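Side-chain contacts in outer envelope protein 64, mitochondrial (Arabidopsis thaliana, PDB 6HPG), which probably serves as a chaperone receptor for Hsp90-dependent protein targeting to mitochondria and is represented here by its C-terminal TPR domain: residues A[27-32]-A[43-48]; A[54-59]-A[84-89]; A[99-104]-A[109-114]. All blocks are in the same frame, centred on the assembly; numbering follows the deposited sequence.

Following helix 2-18, the chain meets its three contacts in series; none nests within or crosses another. Contact 1 closes the short loop between helix 22-35 and helix 40-52, joining TPR 1 to TPR 2. Contact 2 closes a longer, mostly helical loop and ties the start of helix 56-69 in TPR 2 to the end of helix 74-86 in TPR 3. Contact 3 closes the tight turn at the end of TPR 3, where helix 90-103 meets helix 108-118. Contacts 1 and 2 touch through Ala47 and Ala59, their centres about 17 Å apart. The centres of contacts 1 and 3 lie about 23 Å apart, on opposite sides of the chain's centre.

Contact 1: residues A[27-32]-A[43-48]; sequences NFYTEA and YCNRAA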
loop_
_atom_site.group_PDB
_atom_site.type_symbol
_atom_site.label_atom_id
_atom_site.label_comp_id
_atom_site.label_asym_id
_atom_site.label_seq_id
_atom_site.Cartn_x
_atom_site.Cartn_y
_atom_site.Cartn_z
ATOM N N ASN A 27 -1.372 5.096 -13.326
ATOM C CA ASN A 27 -0.929 6.212 -14.121
ATOM C C ASN A 27 -1.271 7.559 -13.467
ATOM O O ASN A 27 -0.435 8.465 -13.484
ATOM C CB ASN A 27 -1.480 6.107 -15.541
ATOM C CG ASN A 27 -0.786 5.003 -16.337
ATOM O OD1 ASN A 27 0.382 4.731 -16.119
ATOM N ND2 ASN A 27 -1.502 4.388 -17.276
ATOM N N PHE A 28 -2.451 7.663 -12.850
ATOM C CA PHE A 28 -2.800 8.874 -12.100
ATOM C C PHE A 28 -1.880 9.063 -10.894
ATOM O O PHE A 28 -1.417 10.176 -10.648
ATOM C CB PHE A 28 -4.297 8.898 -11.658
ATOM C CG PHE A 28 -5.255 9.339 -12.742
ATOM C CD1 PHE A 28 -5.063 10.534 -13.418
ATOM C CD2 PHE A 28 -6.371 8.572 -13.072
ATOM C CE1 PHE A 28 -5.923 10.936 -14.425
ATOM C CE2 PHE A 28 -7.224 8.963 -14.093
ATOM C CZ PHE A 28 -6.991 10.154 -14.769
ATOM N N TYR A 29 -1.554 7.966 -10.215
ATOM C CA TYR A 29 -0.765 8.002 -9.011
ATOM C C TYR A 29 0.665 8.292 -9.359
ATOM O O TYR A 29 1.352 9.015 -8.617
ATOM C CB TYR A 29 -0.906 6.710 -8.216
ATOM C CG TYR A 29 -2.291 6.413 -7.602
ATOM C CD1 TYR A 29 -3.050 7.397 -6.967
ATOM C CD2 TYR A 29 -2.792 5.126 -7.591
ATOM C CE1 TYR A 29 -4.268 7.090 -6.358
ATOM C CE2 TYR A 29 -3.979 4.833 -6.989
ATOM C CZ TYR A 29 -4.729 5.817 -6.391
ATOM O OH TYR A 29 -5.936 5.471 -5.781
ATOM N N THR A 30 1.107 7.808 -10.520
ATOM C CA THR A 30 2.470 8.132 -11.024
ATOM C C THR A 30 2.659 9.629 -11.258
ATOM O O THR A 30 3.684 10.272 -10.855
ATOM C CB THR A 30 2.763 7.262 -12.250
ATOM O OG1 THR A 30 2.766 5.910 -11.790
ATOM C CG2 THR A 30 4.124 7.577 -12.951
ATOM N N GLU A 31 1.641 10.206 -11.838
ATOM C CA GLU A 31 1.633 11.639 -12.076
ATOM C C GLU A 31 1.540 12.462 -10.779
ATOM O O GLU A 31 2.194 13.528 -10.692
ATOM C CB GLU A 31 0.504 12.005 -13.023
ATOM C CG GLU A 31 0.408 13.473 -13.389
ATOM C CD GLU A 31 1.534 13.960 -14.296
ATOM O OE1 GLU A 31 1.512 15.149 -14.702
ATOM O OE2 GLU A 31 2.398 13.161 -14.636
ATOM N N ALA A 32 0.679 12.005 -9.850
ATOM C CA ALA A 32 0.576 12.543 -8.510
ATOM C C ALA A 32 1.937 12.628 -7.881
ATOM O O ALA A 32 2.334 13.671 -7.350
ATOM C CB ALA A 32 -0.339 11.669 -7.656
ATOM N N TYR A 43 2.246 7.076 -2.875
ATOM C CA TYR A 43 2.945 5.799 -2.999
ATOM C C TYR A 43 2.153 4.561 -2.462
ATOM O O TYR A 43 2.128 3.504 -3.097
ATOM C CB TYR A 43 4.340 5.864 -2.313
ATOM C CG TYR A 43 5.449 6.595 -3.115
ATOM C CD1 TYR A 43 6.194 5.920 -4.052
ATOM C CD2 TYR A 43 5.756 7.921 -2.873
ATOM C CE1 TYR A 43 7.232 6.551 -4.784
ATOM C CE2 TYR A 43 6.793 8.584 -3.593
ATOM C CZ TYR A 43 7.516 7.878 -4.547
ATOM O OH TYR A 43 8.509 8.480 -5.265
ATOM N N CYS A 44 1.552 4.709 -1.291
ATOM C CA CYS A 44 0.785 3.616 -0.687
ATOM C C CYS A 44 -0.412 3.241 -1.523
ATOM O O CYS A 44 -0.740 2.059 -1.655
ATOM C CB CYS A 44 0.290 4.002 0.684
ATOM S SG CYS A 44 0.151 2.530 1.727
ATOM N N ASN A 45 -1.108 4.259 -2.039
ATOM C CA ASN A 45 -2.185 4.029 -2.966
ATOM C C ASN A 45 -1.664 3.333 -4.242
ATOM O O ASN A 45 -2.286 2.406 -4.747
ATOM C CB ASN A 45 -2.911 5.337 -3.316
ATOM C CG ASN A 45 -3.766 5.863 -2.186
ATOM O OD1 ASN A 45 -3.947 5.209 -1.148
ATOM N ND2 ASN A 45 -4.295 7.043 -2.372
ATOM N N ARG A 46 -0.538 3.759 -4.772
ATOM C CA ARG A 46 -0.077 3.114 -5.982
ATOM C C ARG A 46 0.279 1.662 -5.733
ATOM O O ARG A 46 0.038 0.815 -6.597
ATOM C CB ARG A 46 1.104 3.844 -6.609
ATOM C CG ARG A 46 1.279 3.428 -8.060
ATOM C CD ARG A 46 2.290 4.265 -8.800
ATOM N NE ARG A 46 3.603 4.213 -8.164
ATOM C CZ ARG A 46 4.689 4.834 -8.653
ATOM N NH1 ARG A 46 4.661 5.503 -9.818
ATOM N NH2 ARG A 46 5.816 4.760 -7.989
ATOM N N ALA A 47 0.902 1.370 -4.570
ATOM C CA ALA A 47 1.057 -0.026 -4.169
ATOM C C ALA A 47 -0.222 -0.838 -4.271
ATOM O O ALA A 47 -0.202 -1.979 -4.748
ATOM C CB ALA A 47 1.584 -0.145 -2.756
ATOM N N ALA A 48 -1.303 -0.289 -3.732
ATOM C CA ALA A 48 -2.606 -0.976 -3.796
ATOM C C ALA A 48 -2.982 -1.274 -5.237
ATOM O O ALA A 48 -3.416 -2.358 -5.548
ATOM C CB ALA A 48 -3.681 -0.112 -3.158
#
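Tyr29 lays one face of its ring over the CB of Asn45, a CH-pi contact with the carbon 3.8 Å from the ring centroid. This is the tight, buried half of the contact. The ring's CD2 also comes 3.7 Å from Arg46 CA, and the two CB atoms of Tyr29 and Arg46 stand 3.9 Å apart. An aromatic ring suits this place because it packs flat against helix 40-52 while carrying a polar end: its OH is hydrogen-bonded to Asn14 OD1 on helix 2-18. With a leucine in place of Tyr29, Asn14 would probably lose its hydroxyl partner and Asn45 the flat surface on which its CB rests. The amide of Asn45 turns away from the ring, and its ND2 bonds to the backbone of the bound peptide.

The two helices are consecutive in the TPR superhelix, the second helix of TPR 1 against the first of TPR 2, and run antiparallel at 160°. As is usual for TPR domains, the first helices of the repeats line the ligand groove, consistent with the place of Asn45.

The partly exposed flank is looser and polar. Arg46 sets CG anti to its backbone N (chi1 -162°) and bends further out, bringing its guanidinium edge-on to Thr30. NH1 donates to OG1 of Thr30 over 2.8 Å at 156°, with the oxygen in the guanidinium plane. That hydroxyl also bonds to Val26 O one turn back, while Arg46 NE forms a salt bridge with Asp62, so two partners fix the rotation of the guanidinium.

Contact 2: residues A[54-59]-A[84-89]; sequences CCFQQA and RESLVR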
loop_
_atom_site.group_PDB
_atom_site.type_symbol
_atom_site.label_atom_id
_atom_site.label_comp_id
_atom_site.label_asym_id
_atom_site.label_seq_id
_atom_site.Cartn_x
_atom_site.Cartn_y
_atom_site.Cartn_z
ATOM N N CYS A 54 -1.036 -7.874 -9.768
ATOM C CA CYS A 54 0.015 -8.809 -9.406
ATOM C C CYS A 54 1.406 -8.263 -9.662
ATOM O O CYS A 54 2.344 -9.049 -9.839
ATOM C CB CYS A 54 -0.184 -10.164 -10.084
ATOM S SG CYS A 54 -1.822 -10.796 -9.712
ATOM N N CYS A 55 1.567 -6.936 -9.633
ATOM C CA CYS A 55 2.912 -6.348 -9.695
ATOM C C CYS A 55 3.484 -6.228 -8.291
ATOM O O CYS A 55 3.641 -5.116 -7.760
ATOM C CB CYS A 55 2.876 -4.991 -10.398
ATOM S SG CYS A 55 2.329 -5.162 -12.092
ATOM N N PHE A 56 3.829 -7.367 -7.695
ATOM C CA PHE A 56 4.231 -7.415 -6.264
ATOM C C PHE A 56 5.544 -6.728 -5.942
ATOM O O PHE A 56 5.649 -6.093 -4.868
ATOM C CB PHE A 56 4.263 -8.865 -5.794
ATOM C CG PHE A 56 2.929 -9.538 -5.923
ATOM C CD1 PHE A 56 1.842 -9.072 -5.192
ATOM C CD2 PHE A 56 2.726 -10.559 -6.839
ATOM C CE1 PHE A 56 0.575 -9.655 -5.315
ATOM C CE2 PHE A 56 1.449 -11.133 -6.980
ATOM C CZ PHE A 56 0.385 -10.684 -6.212
ATOM N N GLN A 57 6.535 -6.789 -6.847
ATOM C CA GLN A 57 7.834 -6.111 -6.551
ATOM C C GLN A 57 7.690 -4.607 -6.535
ATOM O O GLN A 57 8.304 -3.898 -5.715
ATOM C CB GLN A 57 8.922 -6.495 -7.560
ATOM C CG GLN A 57 9.810 -7.644 -7.090
ATOM C CD GLN A 57 10.767 -8.141 -8.160
ATOM O OE1 GLN A 57 10.969 -7.491 -9.192
ATOM N NE2 GLN A 57 11.361 -9.314 -7.917
ATOM N N GLN A 58 6.901 -4.121 -7.488
ATOM C CA GLN A 58 6.634 -2.695 -7.599
ATOM C C GLN A 58 5.790 -2.243 -6.420
ATOM O O GLN A 58 5.950 -1.127 -5.950
ATOM C CB GLN A 58 5.946 -2.354 -8.943
ATOM C CG GLN A 58 6.827 -2.682 -10.145
ATOM C CD GLN A 58 6.107 -2.397 -11.448
ATOM O OE1 GLN A 58 5.498 -3.290 -12.062
ATOM N NE2 GLN A 58 6.111 -1.147 -11.835
ATOM N N ALA A 59 4.870 -3.099 -5.968
ATOM C CA ALA A 59 4.071 -2.755 -4.776
ATOM C C ALA A 59 4.978 -2.599 -3.542
ATOM O O ALA A 59 4.841 -1.637 -2.788
ATOM C CB ALA A 59 2.991 -3.808 -4.524
ATOM N N ARG A 84 4.667 -9.673 0.015
ATOM C CA ARG A 84 5.582 -10.664 0.495
ATOM C C ARG A 84 4.929 -12.035 0.666
ATOM O O ARG A 84 5.475 -13.017 0.201
ATOM C CB ARG A 84 6.218 -10.205 1.786
ATOM C CG ARG A 84 7.278 -9.181 1.516
ATOM C CD ARG A 84 7.656 -8.508 2.812
ATOM N NE ARG A 84 8.783 -7.625 2.595
ATOM C CZ ARG A 84 9.418 -6.980 3.573
ATOM N NH1 ARG A 84 9.031 -7.087 4.862
ATOM N NH2 ARG A 84 10.449 -6.219 3.255
ATOM N N GLU A 85 3.771 -12.100 1.301
ATOM C CA GLU A 85 3.084 -13.385 1.460
ATOM C C GLU A 85 2.744 -14.015 0.091
ATOM O O GLU A 85 2.781 -15.247 -0.060
ATOM C CB GLU A 85 1.842 -13.214 2.289
ATOM C CG GLU A 85 1.078 -14.490 2.478
ATOM C CD GLU A 85 -0.115 -14.311 3.362
ATOM O OE1 GLU A 85 -0.709 -15.345 3.750
ATOM O OE2 GLU A 85 -0.473 -13.150 3.684
ATOM N N SER A 86 2.426 -13.157 -0.882
ATOM C CA SER A 86 2.194 -13.565 -2.269
ATOM C C SER A 86 3.462 -14.101 -2.907
ATOM O O SER A 86 3.394 -15.047 -3.694
ATOM C CB SER A 86 1.676 -12.406 -3.108
ATOM O OG SER A 86 0.357 -12.072 -2.735
ATOM N N LEU A 87 4.605 -13.486 -2.590
ATOM C CA LEU A 87 5.895 -13.979 -3.064
ATOM C C LEU A 87 6.494 -15.054 -2.149
ATOM O O LEU A 87 7.702 -15.273 -2.170
ATOM C CB LEU A 87 6.872 -12.812 -3.244
ATOM C CG LEU A 87 6.538 -11.846 -4.373
ATOM C CD1 LEU A 87 7.500 -10.674 -4.308
ATOM C CD2 LEU A 87 6.588 -12.530 -5.738
ATOM N N VAL A 88 5.639 -15.701 -1.343
ATOM C CA VAL A 88 5.985 -16.809 -0.442
ATOM C C VAL A 88 7.160 -16.460 0.518
ATOM O O VAL A 88 7.880 -17.343 0.974
ATOM C CB VAL A 88 6.124 -18.144 -1.273
ATOM C CG1 VAL A 88 6.559 -19.359 -0.443
ATOM C CG2 VAL A 88 4.795 -18.473 -1.959
ATOM N N ARG A 89 7.332 -15.172 0.848
ATOM C CA ARG A 89 8.360 -14.745 1.797
ATOM C C ARG A 89 7.690 -14.490 3.141
ATOM O O ARG A 89 7.489 -13.329 3.561
ATOM C CB ARG A 89 9.144 -13.555 1.248
ATOM C CG ARG A 89 10.265 -14.028 0.334
ATOM C CD ARG A 89 10.598 -13.086 -0.797
ATOM N NE ARG A 89 11.082 -11.795 -0.307
ATOM C CZ ARG A 89 10.435 -10.622 -0.386
ATOM N NH1 ARG A 89 11.027 -9.532 0.110
ATOM N NH2 ARG A 89 9.217 -10.509 -0.954
#
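Phe56 and Leu87 bring their CA atoms to 7.5 Å where the first turn of helix 56-69 passes the capped C-terminal end of helix 74-86. That end is a Schellman motif: Val88, with positive phi, turns the chain so that Arg89 N bonds to Arg84 O at 2.9 Å, and the companion bond from Val88 N to Glu85 O is weak. The contact joins the second helix of TPR 2 to the first helix of TPR 3, at the surface of the repeat array.

The Phe56 ring is sandwiched. Over the centre of one face sits Ser86 CB, 3.8 Å from the ring centroid in a CH-pi contact; the opposite face is covered, nearer its rim, by CA of Cys54. Serine suits the spot because its slim CH2 can settle on the ring while its hydroxyl, beside the backbone N (chi1 -70°), bonds back to Thr82 O within its own helix. Leucine supplies the apolar remainder, and Glu60 lies beside it on helix 56-69. Leu51 of helix 40-52 also packs on Phe56. The isobutyl group of Leu87 meets the stem of the phenylalanine, with CD1 lying 4.0 Å from Phe56 CB.

Contact 3: residues A[99-104]-A[109-114]; sequences HALVLE and TAKVAE
The carboxylate of Glu114 turns one flat face to a methyl group of Leu101: CD1 lies 3.4 Å from Glu114 CD, and both carboxylate oxygens are about equally near. The nearly equal distances show that the methyl stands over the group and does not meet its rim. This is van der Waals contact, with the two side chains coming from opposite directions; Glu114 also packs on Arg98, one turn before Leu101 on helix 90-103.

Nearer the start of helix 108-118 the packing is purely apolar. Leu101 CG presses to 3.5 Å from Ala110 CB, tighter than usual for two carbons, and Ala100 CB adds a looser touch at 4.3 Å from the same Ala110 CB. Alanine suits both buried positions because a single methyl lets the helices approach, and Leu78 of helix 74-86 touches both alanines.

The pair runs antiparallel at 148°, with axes 9.6 Å apart: the second helix of TPR 3 followed by helix 108-118, which packs on the last repeat in the manner of the additional C-terminal helix common in TPR domains. Asn107 serves the turn between them, bonding Glu104 OE1 through its ND2 and Ala110 N through its OD1, while Glu104 OE2 reaches a polar side chain of the bound peptide.

On the partly exposed side, Lys111 crosses Leu101 at about a right angle. Its aliphatic stem does the touching, CG coming 3.7 Å from Leu101 CD2; beyond it the chain bends at chi3 (-99°) and carries the ammonium group away from the leucine.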
loop_
_atom_site.group_PDB
_atom_site.type_symbol
_atom_site.label_atom_id
_atom_site.label_comp_id
_atom_site.label_asym_id
_atom_site.label_seq_id
_atom_site.Cartn_x
_atom_site.Cartn_y
_atom_site.Cartn_z
ATOM N N HIS A 99 4.364 -5.411 12.606
ATOM C CA HIS A 99 4.563 -3.999 12.786
ATOM C C HIS A 99 3.312 -3.133 12.584
ATOM O O HIS A 99 3.154 -2.103 13.267
ATOM C CB HIS A 99 5.686 -3.453 11.913
ATOM C CG HIS A 99 6.220 -2.167 12.432
ATOM N ND1 HIS A 99 6.914 -2.089 13.624
ATOM C CD2 HIS A 99 6.119 -0.902 11.970
ATOM C CE1 HIS A 99 7.258 -0.835 13.852
ATOM N NE2 HIS A 99 6.788 -0.095 12.863
ATOM N N ALA A 100 2.445 -3.530 11.659
ATOM C CA ALA A 100 1.180 -2.849 11.482
ATOM C C ALA A 100 0.379 -2.866 12.769
ATOM O O ALA A 100 -0.354 -1.905 13.049
ATOM C CB ALA A 100 0.364 -3.509 10.391
ATOM N N LEU A 101 0.462 -3.987 13.506
ATOM C CA LEU A 101 -0.256 -4.153 14.790
ATOM C C LEU A 101 0.374 -3.364 15.924
ATOM O O LEU A 101 -0.309 -2.994 16.889
ATOM C CB LEU A 101 -0.406 -5.627 15.161
ATOM C CG LEU A 101 -1.392 -6.422 14.307
ATOM C CD1 LEU A 101 -1.186 -7.912 14.450
ATOM C CD2 LEU A 101 -2.857 -6.087 14.572
ATOM N N VAL A 102 1.667 -3.101 15.808
ATOM C CA VAL A 102 2.366 -2.157 16.686
ATOM C C VAL A 102 1.791 -0.763 16.521
ATOM O O VAL A 102 1.533 -0.105 17.512
ATOM C CB VAL A 102 3.925 -2.174 16.473
ATOM C CG1 VAL A 102 4.647 -1.012 17.149
ATOM C CG2 VAL A 102 4.480 -3.477 16.969
ATOM N N LEU A 103 1.596 -0.333 15.267
ATOM C CA LEU A 103 1.004 0.976 14.935
ATOM C C LEU A 103 -0.538 1.000 15.145
ATOM O O LEU A 103 -1.097 2.005 15.548
ATOM C CB LEU A 103 1.322 1.369 13.484
ATOM C CG LEU A 103 2.816 1.381 13.127
ATOM C CD1 LEU A 103 3.040 1.506 11.630
ATOM C CD2 LEU A 103 3.531 2.493 13.873
ATOM N N GLU A 104 -1.223 -0.091 14.847
ATOM C CA GLU A 104 -2.676 -0.083 14.911
ATOM C C GLU A 104 -3.124 -1.386 15.526
ATOM O O GLU A 104 -3.395 -2.346 14.816
ATOM C CB GLU A 104 -3.277 0.135 13.510
ATOM C CG GLU A 104 -4.787 0.331 13.463
ATOM C CD GLU A 104 -5.295 0.596 12.044
ATOM O OE1 GLU A 104 -6.147 -0.179 11.556
ATOM O OE2 GLU A 104 -4.865 1.583 11.415
ATOM N N THR A 109 -6.827 -6.861 9.582
ATOM C CA THR A 109 -6.219 -7.500 8.444
ATOM C C THR A 109 -4.949 -8.114 8.822
ATOM O O THR A 109 -4.641 -9.204 8.357
ATOM C CB THR A 109 -5.973 -6.504 7.309
ATOM O OG1 THR A 109 -7.232 -6.282 6.672
ATOM C CG2 THR A 109 -4.942 -6.995 6.252
ATOM N N ALA A 110 -4.165 -7.398 9.624
ATOM C CA ALA A 110 -2.947 -7.961 10.201
ATOM C C ALA A 110 -3.201 -9.192 11.105
ATOM O O ALA A 110 -2.445 -10.138 11.046
ATOM C CB ALA A 110 -2.190 -6.880 10.954
ATOM N N LYS A 111 -4.238 -9.174 11.935
ATOM C CA LYS A 111 -4.552 -10.336 12.812
ATOM C C LYS A 111 -4.970 -11.588 12.041
ATOM O O LYS A 111 -4.515 -12.671 12.363
ATOM C CB LYS A 111 -5.612 -9.979 13.854
ATOM C CG LYS A 111 -5.071 -9.017 14.887
ATOM C CD LYS A 111 -5.967 -8.836 16.109
ATOM C CE LYS A 111 -6.825 -7.586 16.027
ATOM N NZ LYS A 111 -7.254 -7.173 17.391
ATOM N N VAL A 112 -5.819 -11.435 11.022
ATOM C CA VAL A 112 -6.187 -12.544 10.128
ATOM C C VAL A 112 -4.920 -13.073 9.474
ATOM O O VAL A 112 -4.696 -14.281 9.474
ATOM C CB VAL A 112 -7.260 -12.129 9.057
ATOM C CG1 VAL A 112 -7.434 -13.176 7.954
ATOM C CG2 VAL A 112 -8.607 -11.861 9.705
ATOM N N ALA A 113 -4.070 -12.170 8.970
ATOM C CA ALA A 113 -2.829 -12.575 8.302
ATOM C C ALA A 113 -1.857 -13.335 9.209
ATOM O O ALA A 113 -1.223 -14.265 8.752
ATOM C CB ALA A 113 -2.098 -11.368 7.720
ATOM N N GLU A 114 -1.707 -12.891 10.457
ATOM C CA GLU A 114 -0.816 -13.549 11.421
ATOM C C GLU A 114 -1.211 -15.010 11.631
ATOM O O GLU A 114 -0.367 -15.898 11.562
ATOM C CB GLU A 114 -0.838 -12.822 12.769
ATOM C CG GLU A 114 0.030 -11.569 12.847
ATOM C CD GLU A 114 0.123 -11.043 14.272
ATOM O OE1 GLU A 114 -0.854 -11.222 15.055
ATOM O OE2 GLU A 114 1.190 -10.468 14.608
#